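Local coordinates for protein dermonecrotic toxin (PDB 2EBF) that acts inside host cells as a potent mitogenic and dermonecrotic toxin, induces bone resorption and is associated with the severe progressive form of atrophic rhinitis in pigs, at residues A[64-69]-A[112-117]; A[73-78]-A[100-105]. All coordinates share one frame; numbering follows the deposited sequence.

Both contacts lie in the membrane localization domain of the toxin's C-terminal region, a small bundle of helices. Their centres are 13 Å apart. Along the chain the order is 64-69, 73-78, 100-105, 112-117, so contact 2 falls within the span that contact 1 brings together. Contact 2 pairs the antiparallel helices 70-84 and 88-108. Contact 1 joins the loop before helix 70-84 to the turn that links helix 88-108 with helix 115-129. Tyr105 connects the two: its OH lies 2.6 Å from Ser112 OG, a probable hydrogen bond. Contact 1 thus adds mixed polar and aliphatic contacts beside this helix pair. The domain, as its name implies, probably directs the toxin to membranes.

Contact 1. Residues A[64-69]-A[112-117]; sequences IGKPIG and SERLNA
Lys66 crosses the Arg114 guanidinium, with CD over one face. Lys66 CD does the closest touching, 3.5 Å from Arg114 NH2, and CG and CE are also near NH2. The lysine chain is extended beyond CG. It therefore passes across the arginine and carries its amine on toward the turn at Ser112-Leu115. There Lys66 NZ lies 3.7 Å from Glu113 OE2, a long salt bridge. The glutamate reaches it by a bend at chi2 (-81°), which folds the carboxylate back toward the lysine. The amine also makes a weak hydrogen bond with Gln109 OE1.

Arg114 is buried and spans the gap to the loop with its chain extended from CG to NE. Pro67 O sits at the guanidinium edge, in plane, 3.2 Å from Arg114 NH2. It lies nearly in line with CZ-NH2, between the two N-H directions, so the angle is too poor for a hydrogen bond. A water, also in the plane but near NH1, makes the polar link. It accepts from Arg114 NH1 at 2.8 Å and donates to Lys66 O. Arg114 NH1 also bonds Ala61 O.

Ser112 prepares the turn into helix 115-129. Its OG accepts from Arg114 N (3.2 Å, angle 160°), a capping bond in a type I turn, with Tyr105 OH as its second, probable hydrogen-bond partner.

Lys66 NZ and Arg114 NE come within 4.2 Å. Glu113 probably offsets part of that like-charge cost. The Ala61 bond, the bridging water and the aliphatic packing together hold Arg114 to the loop.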
ATOM      1  N   ILE A  64      42.588  20.317   6.585  1.00 45.92           N
ATOM      2  CA  ILE A  64      43.765  20.936   5.939  1.00 47.16           C
ATOM      3  C   ILE A  64      44.572  20.025   4.994  1.00 47.62           C
ATOM      4  O   ILE A  64      44.808  20.387   3.837  1.00 48.03           O
ATOM      5  CB  ILE A  64      44.688  21.646   6.980  1.00 47.26           C
ATOM      6  CG1 ILE A  64      44.013  22.924   7.501  1.00 47.68           C
ATOM      7  CG2 ILE A  64      46.056  21.981   6.374  1.00 47.63           C
ATOM      8  CD1 ILE A  64      44.655  23.531   8.752  1.00 47.66           C
ATOM      9  N   GLY A  65      44.983  18.855   5.474  1.00 47.94           N
ATOM     10  CA  GLY A  65      45.837  17.975   4.675  1.00 48.44           C
ATOM     11  C   GLY A  65      45.104  16.867   3.941  1.00 48.83           C
ATOM     12  O   GLY A  65      45.709  16.127   3.163  1.00 48.87           O
ATOM     13  N   LYS A  66      43.797  16.765   4.181  1.00 48.84           N
ATOM     14  CA  LYS A  66      42.982  15.660   3.685  1.00 48.93           C
ATOM     15  C   LYS A  66      42.258  16.019   2.380  1.00 48.46           C
ATOM     16  O   LYS A  66      41.445  16.951   2.357  1.00 48.77           O
ATOM     17  CB  LYS A  66      41.968  15.255   4.759  1.00 48.87           C
ATOM     18  CG  LYS A  66      41.367  13.870   4.599  1.00 49.45           C
ATOM     19  CD  LYS A  66      40.387  13.578   5.730  1.00 49.79           C
ATOM     20  CE  LYS A  66      39.821  12.164   5.630  1.00 51.90           C
ATOM     21  NZ  LYS A  66      38.750  11.921   6.644  1.00 52.15           N
ATOM     22  N   PRO A  67      42.554  15.288   1.287  1.00 47.87           N
ATOM     23  CA  PRO A  67      41.790  15.474   0.052  1.00 47.21           C
ATOM     24  C   PRO A  67      40.375  14.893   0.167  1.00 46.44           C
ATOM     25  O   PRO A  67      40.106  14.072   1.051  1.00 46.51           O
ATOM     26  CB  PRO A  67      42.606  14.708  -0.992  1.00 47.33           C
ATOM     27  CG  PRO A  67      43.352  13.680  -0.215  1.00 47.81           C
ATOM     28  CD  PRO A  67      43.618  14.276   1.137  1.00 48.01           C
ATOM     29  N   ILE A  68      39.484  15.326  -0.720  1.00 45.22           N
ATOM     30  CA  ILE A  68      38.101  14.855  -0.720  1.00 43.97           C
ATOM     31  C   ILE A  68      38.013  13.412  -1.232  1.00 43.07           C
ATOM     32  O   ILE A  68      38.254  13.141  -2.414  1.00 42.79           O
ATOM     33  CB  ILE A  68      37.169  15.820  -1.520  1.00 44.05           C
ATOM     34  CG1 ILE A  68      37.130  17.195  -0.836  1.00 43.78           C
ATOM     35  CG2 ILE A  68      35.758  15.222  -1.696  1.00 43.86           C
ATOM     36  CD1 ILE A  68      36.314  18.259  -1.563  1.00 44.12           C
ATOM     37  N   GLY A  69      37.675  12.499  -0.321  1.00 41.96           N
ATOM     38  CA  GLY A  69      37.477  11.085  -0.649  1.00 40.89           C
ATOM     39  C   GLY A  69      36.142  10.818  -1.326  1.00 40.08           C
ATOM     40  O   GLY A  69      35.337  11.731  -1.513  1.00 40.15           O
ATOM     41  N   SER A 112      36.693  10.630  12.129  1.00 39.79           N
ATOM     42  CA  SER A 112      36.817  11.632  11.088  1.00 39.25           C
ATOM     43  C   SER A 112      36.580  13.011  11.672  1.00 38.99           C
ATOM     44  O   SER A 112      35.631  13.234  12.428  1.00 38.72           O
ATOM     45  CB  SER A 112      35.863  11.375   9.924  1.00 39.48           C
ATOM     46  OG  SER A 112      35.954  12.428   8.979  1.00 38.84           O
ATOM     47  N   GLU A 113      37.474  13.927  11.326  1.00 38.60           N
ATOM     48  CA  GLU A 113      37.361  15.315  11.739  1.00 38.69           C
ATOM     49  C   GLU A 113      36.255  16.064  10.968  1.00 37.72           C
ATOM     50  O   GLU A 113      35.963  17.220  11.266  1.00 37.82           O
ATOM     51  CB  GLU A 113      38.728  16.013  11.645  1.00 39.39           C
ATOM     52  CG  GLU A 113      39.522  15.752  10.353  1.00 42.51           C
ATOM     53  CD  GLU A 113      40.296  14.417  10.304  1.00 46.30           C
ATOM     54  OE1 GLU A 113      41.528  14.423  10.574  1.00 47.76           O
ATOM     55  OE2 GLU A 113      39.687  13.371   9.964  1.00 46.66           O
ATOM     56  N   ARG A 114      35.634  15.394   9.993  1.00 36.75           N
ATOM     57  CA  ARG A 114      34.484  15.951   9.260  1.00 35.86           C
ATOM     58  C   ARG A 114      33.162  15.714   9.986  1.00 35.73           C
ATOM     59  O   ARG A 114      32.128  16.259   9.597  1.00 35.62           O
ATOM     60  CB  ARG A 114      34.371  15.334   7.870  1.00 35.58           C
ATOM     61  CG  ARG A 114      35.591  15.484   6.990  1.00 34.78           C
ATOM     62  CD  ARG A 114      35.191  15.206   5.558  1.00 33.96           C
ATOM     63  NE  ARG A 114      36.295  14.773   4.709  1.00 34.15           N
ATOM     64  CZ  ARG A 114      37.231  15.572   4.196  1.00 34.72           C
ATOM     65  NH1 ARG A 114      37.238  16.876   4.456  1.00 33.92           N
ATOM     66  NH2 ARG A 114      38.176  15.058   3.419  1.00 33.98           N
ATOM     67  N   LEU A 115      33.193  14.897  11.034  1.00 35.57           N
ATOM     68  CA  LEU A 115      31.969  14.469  11.712  1.00 35.26           C
ATOM     69  C   LEU A 115      31.145  15.564  12.388  1.00 34.87           C
ATOM     70  O   LEU A 115      29.919  15.489  12.385  1.00 35.04           O
ATOM     71  CB  LEU A 115      32.245  13.321  12.688  1.00 35.44           C
ATOM     72  CG  LEU A 115      32.166  11.935  12.050  1.00 36.07           C
ATOM     73  CD1 LEU A 115      32.472  10.853  13.084  1.00 37.04           C
ATOM     74  CD2 LEU A 115      30.797  11.706  11.422  1.00 35.56           C
ATOM     75  N   ASN A 116      31.792  16.571  12.968  1.00 34.37           N
ATOM     76  CA  ASN A 116      31.047  17.704  13.528  1.00 34.10           C
ATOM     77  C   ASN A 116      30.120  18.346  12.487  1.00 33.01           C
ATOM     78  O   ASN A 116      28.939  18.588  12.763  1.00 32.90           O
ATOM     79  CB  ASN A 116      31.991  18.766  14.117  1.00 34.90           C
ATOM     80  CG  ASN A 116      32.472  18.422  15.517  1.00 36.85           C
ATOM     81  OD1 ASN A 116      32.137  17.371  16.070  1.00 39.35           O
ATOM     82  ND2 ASN A 116      33.266  19.315  16.098  1.00 39.01           N
ATOM     83  N   ALA A 117      30.663  18.610  11.299  1.00 31.76           N
ATOM     84  CA  ALA A 117      29.897  19.201  10.192  1.00 30.36           C
ATOM     85  C   ALA A 117      28.779  18.265   9.717  1.00 29.55           C
ATOM     86  O   ALA A 117      27.656  18.710   9.483  1.00 28.86           O
ATOM     87  CB  ALA A 117      30.828  19.546   9.024  1.00 30.44           C
TER
HETATM   88  O   HOH W   1      39.262  18.485   3.340  1.00 40.53           O

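Contact 2. Residues A[73-78]-A[100-105]; sequences KRILAK and ELIDLY. With GLC (alpha-D-glucopyranose), chain C.
Ile75 CG1 rests 3.9 Å from Leu101 CB, at the heart of the apolar packing between helices 70-84 and 88-108. The segments run antiparallel at 163°, with axes 10.4 Å apart at closest approach. The two side chains lie alongside one another, pointing opposite ways. With CG1 beside its backbone N (chi1 -80°), Ile75 brings CD1 toward helix 88-108. Ile75 CD1 lies 4.3 Å from Tyr105 CB and more loosely near Ile102 CG1. Phe118 of helix 115-129 touches Ile75 and Ile102 and meets the Tyr105 ring edge-to-face.

Mixed contacts involve the other end of the leucine. Leu101 CD1 packs 3.9 Å from Arg74 O and 4.1 Å from Lys78 CD. The bent lysine chain lies roughly perpendicular to the leucine, and its amine forms a salt bridge with Glu97 of helix 88-108.

Asp103 belongs to a glycan pocket. Its OD2 approaches O6 of a glucose to 3.4 Å, a close approach only. Arg122 and Lys147 form salt bridges with its carboxylate, and Lys147 also hydrogen-bonds the sugar. Leu104 lines a second glycan pocket.

The helices thus meet mostly through hydrocarbon, with the Lys78-Glu97 salt bridge also joining them. The Asp103 glycan site lies away from the Ile75-Leu101 packing.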
ATOM      1  N   LYS A  73      32.690  13.117  -1.404  1.00 32.17           N
ATOM      2  CA  LYS A  73      32.223  13.553  -2.717  1.00 32.65           C
ATOM      3  C   LYS A  73      30.747  13.219  -2.946  1.00 31.98           C
ATOM      4  O   LYS A  73      29.990  14.060  -3.413  1.00 31.78           O
ATOM      5  CB  LYS A  73      33.095  12.970  -3.833  1.00 32.98           C
ATOM      6  CG  LYS A  73      32.425  12.972  -5.204  1.00 36.33           C
ATOM      7  CD  LYS A  73      33.404  13.039  -6.376  1.00 40.30           C
ATOM      8  CE  LYS A  73      34.368  11.868  -6.400  1.00 43.25           C
ATOM      9  NZ  LYS A  73      35.653  12.217  -5.714  1.00 46.27           N
ATOM     10  N   ARG A  74      30.341  11.998  -2.602  1.00 31.50           N
ATOM     11  CA  ARG A  74      28.950  11.580  -2.778  1.00 31.26           C
ATOM     12  C   ARG A  74      27.994  12.312  -1.839  1.00 30.00           C
ATOM     13  O   ARG A  74      26.845  12.550  -2.187  1.00 29.87           O
ATOM     14  CB  ARG A  74      28.807  10.072  -2.611  1.00 31.87           C
ATOM     15  CG  ARG A  74      29.284   9.293  -3.833  1.00 35.74           C
ATOM     16  CD  ARG A  74      28.912   7.835  -3.719  1.00 41.46           C
ATOM     17  NE  ARG A  74      29.653   7.206  -2.634  1.00 45.29           N
ATOM     18  CZ  ARG A  74      30.553   6.242  -2.788  1.00 47.29           C
ATOM     19  NH1 ARG A  74      30.825   5.755  -4.000  1.00 47.81           N
ATOM     20  NH2 ARG A  74      31.172   5.756  -1.716  1.00 47.91           N
ATOM     21  N   ILE A  75      28.478  12.670  -0.658  1.00 29.11           N
ATOM     22  CA  ILE A  75      27.700  13.486   0.278  1.00 28.63           C
ATOM     23  C   ILE A  75      27.443  14.893  -0.301  1.00 28.65           C
ATOM     24  O   ILE A  75      26.304  15.375  -0.298  1.00 28.06           O
ATOM     25  CB  ILE A  75      28.367  13.490   1.684  1.00 28.59           C
ATOM     26  CG1 ILE A  75      28.001  12.181   2.418  1.00 28.40           C
ATOM     27  CG2 ILE A  75      27.972  14.721   2.499  1.00 28.25           C
ATOM     28  CD1 ILE A  75      28.891  11.839   3.607  1.00 28.02           C
ATOM     29  N   LEU A  76      28.497  15.514  -0.831  1.00 28.61           N
ATOM     30  CA  LEU A  76      28.407  16.830  -1.487  1.00 28.63           C
ATOM     31  C   LEU A  76      27.508  16.797  -2.712  1.00 28.34           C
ATOM     32  O   LEU A  76      26.718  17.725  -2.946  1.00 28.60           O
ATOM     33  CB  LEU A  76      29.802  17.312  -1.908  1.00 28.71           C
ATOM     34  CG  LEU A  76      30.717  17.846  -0.809  1.00 29.81           C
ATOM     35  CD1 LEU A  76      32.140  17.984  -1.349  1.00 31.20           C
ATOM     36  CD2 LEU A  76      30.205  19.187  -0.270  1.00 29.44           C
ATOM     37  N   ALA A  77      27.632  15.727  -3.494  1.00 28.05           N
ATOM     38  CA  ALA A  77      26.805  15.541  -4.691  1.00 27.69           C
ATOM     39  C   ALA A  77      25.331  15.445  -4.329  1.00 27.66           C
ATOM     40  O   ALA A  77      24.491  16.079  -4.968  1.00 27.55           O
ATOM     41  CB  ALA A  77      27.241  14.302  -5.457  1.00 27.62           C
ATOM     42  N   LYS A  78      25.020  14.643  -3.309  1.00 27.57           N
ATOM     43  CA  LYS A  78      23.641  14.475  -2.849  1.00 27.37           C
ATOM     44  C   LYS A  78      23.069  15.769  -2.253  1.00 27.42           C
ATOM     45  O   LYS A  78      21.898  16.093  -2.463  1.00 27.35           O
ATOM     46  CB  LYS A  78      23.515  13.315  -1.853  1.00 27.23           C
ATOM     47  CG  LYS A  78      22.056  13.011  -1.486  1.00 27.52           C
ATOM     48  CD  LYS A  78      21.715  11.538  -1.563  1.00 31.19           C
ATOM     49  CE  LYS A  78      22.137  10.943  -2.883  1.00 31.48           C
ATOM     50  NZ  LYS A  78      21.377   9.737  -3.288  1.00 31.40           N
ATOM     51  N   GLU A 100      21.154   8.702   5.443  1.00 27.06           N
ATOM     52  CA  GLU A 100      21.807   7.383   5.438  1.00 27.17           C
ATOM     53  C   GLU A 100      23.310   7.471   5.122  1.00 27.32           C
ATOM     54  O   GLU A 100      24.120   6.844   5.812  1.00 26.80           O
ATOM     55  CB  GLU A 100      21.111   6.350   4.536  1.00 27.14           C
ATOM     56  CG  GLU A 100      21.853   4.983   4.564  1.00 27.61           C
ATOM     57  CD  GLU A 100      21.195   3.873   3.752  1.00 27.41           C
ATOM     58  OE1 GLU A 100      19.994   3.958   3.420  1.00 26.60           O
ATOM     59  OE2 GLU A 100      21.904   2.886   3.453  1.00 30.35           O
ATOM     60  N   LEU A 101      23.680   8.255   4.104  1.00 27.44           N
ATOM     61  CA  LEU A 101      25.099   8.446   3.776  1.00 27.44           C
ATOM     62  C   LEU A 101      25.912   8.910   4.982  1.00 27.63           C
ATOM     63  O   LEU A 101      27.023   8.431   5.206  1.00 27.87           O
ATOM     64  CB  LEU A 101      25.277   9.440   2.618  1.00 28.07           C
ATOM     65  CG  LEU A 101      24.662   9.073   1.265  1.00 27.20           C
ATOM     66  CD1 LEU A 101      25.121  10.050   0.204  1.00 28.93           C
ATOM     67  CD2 LEU A 101      25.031   7.652   0.879  1.00 27.78           C
ATOM     68  N   ILE A 102      25.348   9.829   5.733  1.00 27.68           N
ATOM     69  CA  ILE A 102      25.968  10.319   6.922  1.00 28.03           C
ATOM     70  C   ILE A 102      26.046   9.267   8.022  1.00 28.16           C
ATOM     71  O   ILE A 102      27.057   9.103   8.613  1.00 28.01           O
ATOM     72  CB  ILE A 102      25.311  11.601   7.403  1.00 28.16           C
ATOM     73  CG1 ILE A 102      25.479  12.686   6.348  1.00 29.18           C
ATOM     74  CG2 ILE A 102      25.849  12.029   8.679  1.00 26.82           C
ATOM     75  CD1 ILE A 102      24.670  13.865   6.602  1.00 35.44           C
ATOM     76  N   ASP A 103      24.960   8.556   8.251  1.00 27.91           N
ATOM     77  CA  ASP A 103      24.951   7.385   9.140  1.00 27.86           C
ATOM     78  C   ASP A 103      26.101   6.418   8.838  1.00 28.16           C
ATOM     79  O   ASP A 103      26.837   6.011   9.739  1.00 27.95           O
ATOM     80  CB  ASP A 103      23.623   6.624   9.021  1.00 27.49           C
ATOM     81  CG  ASP A 103      22.450   7.360   9.635  1.00 28.45           C
ATOM     82  OD1 ASP A 103      22.642   8.320  10.424  1.00 27.58           O
ATOM     83  OD2 ASP A 103      21.309   6.967   9.312  1.00 28.49           O
ATOM     84  N   LEU A 104      26.241   6.057   7.561  1.00 27.86           N
ATOM     85  CA  LEU A 104      27.229   5.091   7.115  1.00 28.36           C
ATOM     86  C   LEU A 104      28.654   5.619   7.289  1.00 29.18           C
ATOM     87  O   LEU A 104      29.542   4.882   7.713  1.00 28.40           O
ATOM     88  CB  LEU A 104      26.992   4.721   5.649  1.00 28.34           C
ATOM     89  CG  LEU A 104      25.747   3.883   5.322  1.00 28.61           C
ATOM     90  CD1 LEU A 104      25.555   3.790   3.815  1.00 28.80           C
ATOM     91  CD2 LEU A 104      25.840   2.482   5.929  1.00 29.00           C
ATOM     92  N   TYR A 105      28.851   6.897   6.966  1.00 29.51           N
ATOM     93  CA  TYR A 105      30.144   7.553   7.129  1.00 30.32           C
ATOM     94  C   TYR A 105      30.560   7.586   8.593  1.00 31.23           C
ATOM     95  O   TYR A 105      31.705   7.265   8.921  1.00 31.55           O
ATOM     96  CB  TYR A 105      30.093   8.970   6.565  1.00 30.18           C
ATOM     97  CG  TYR A 105      31.421   9.698   6.601  1.00 30.21           C
ATOM     98  CD1 TYR A 105      32.264   9.704   5.484  1.00 29.99           C
ATOM     99  CD2 TYR A 105      31.832  10.384   7.749  1.00 29.29           C
ATOM    100  CE1 TYR A 105      33.471  10.378   5.506  1.00 29.36           C
ATOM    101  CE2 TYR A 105      33.038  11.062   7.781  1.00 29.08           C
ATOM    102  CZ  TYR A 105      33.851  11.054   6.657  1.00 30.09           C
ATOM    103  OH  TYR A 105      35.052  11.713   6.687  1.00 31.00           O
TER
HETATM  104  C1  GLC C   2      18.720   5.692  14.472  1.00 45.24           C
HETATM  105  C2  GLC C   2      18.733   4.263  15.014  1.00 45.23           C
HETATM  106  C3  GLC C   2      20.078   3.991  15.699  1.00 45.51           C
HETATM  107  C4  GLC C   2      21.239   4.248  14.740  1.00 45.92           C
HETATM  108  C5  GLC C   2      21.132   5.641  14.107  1.00 45.05           C
HETATM  109  C6  GLC C   2      22.133   5.801  12.970  1.00 45.05           C
HETATM  110  O1  GLC C   2      18.816   6.585  15.583  1.00 44.52           O
HETATM  111  O2  GLC C   2      17.645   4.083  15.930  1.00 44.04           O
HETATM  112  O3  GLC C   2      20.166   2.654  16.194  1.00 45.77           O
HETATM  113  O4  GLC C   2      22.484   4.114  15.451  1.00 46.56           O
HETATM  114  O5  GLC C   2      19.823   5.871  13.564  1.00 44.92           O
HETATM  115  O6  GLC C   2      21.817   4.848  11.948  1.00 44.25           O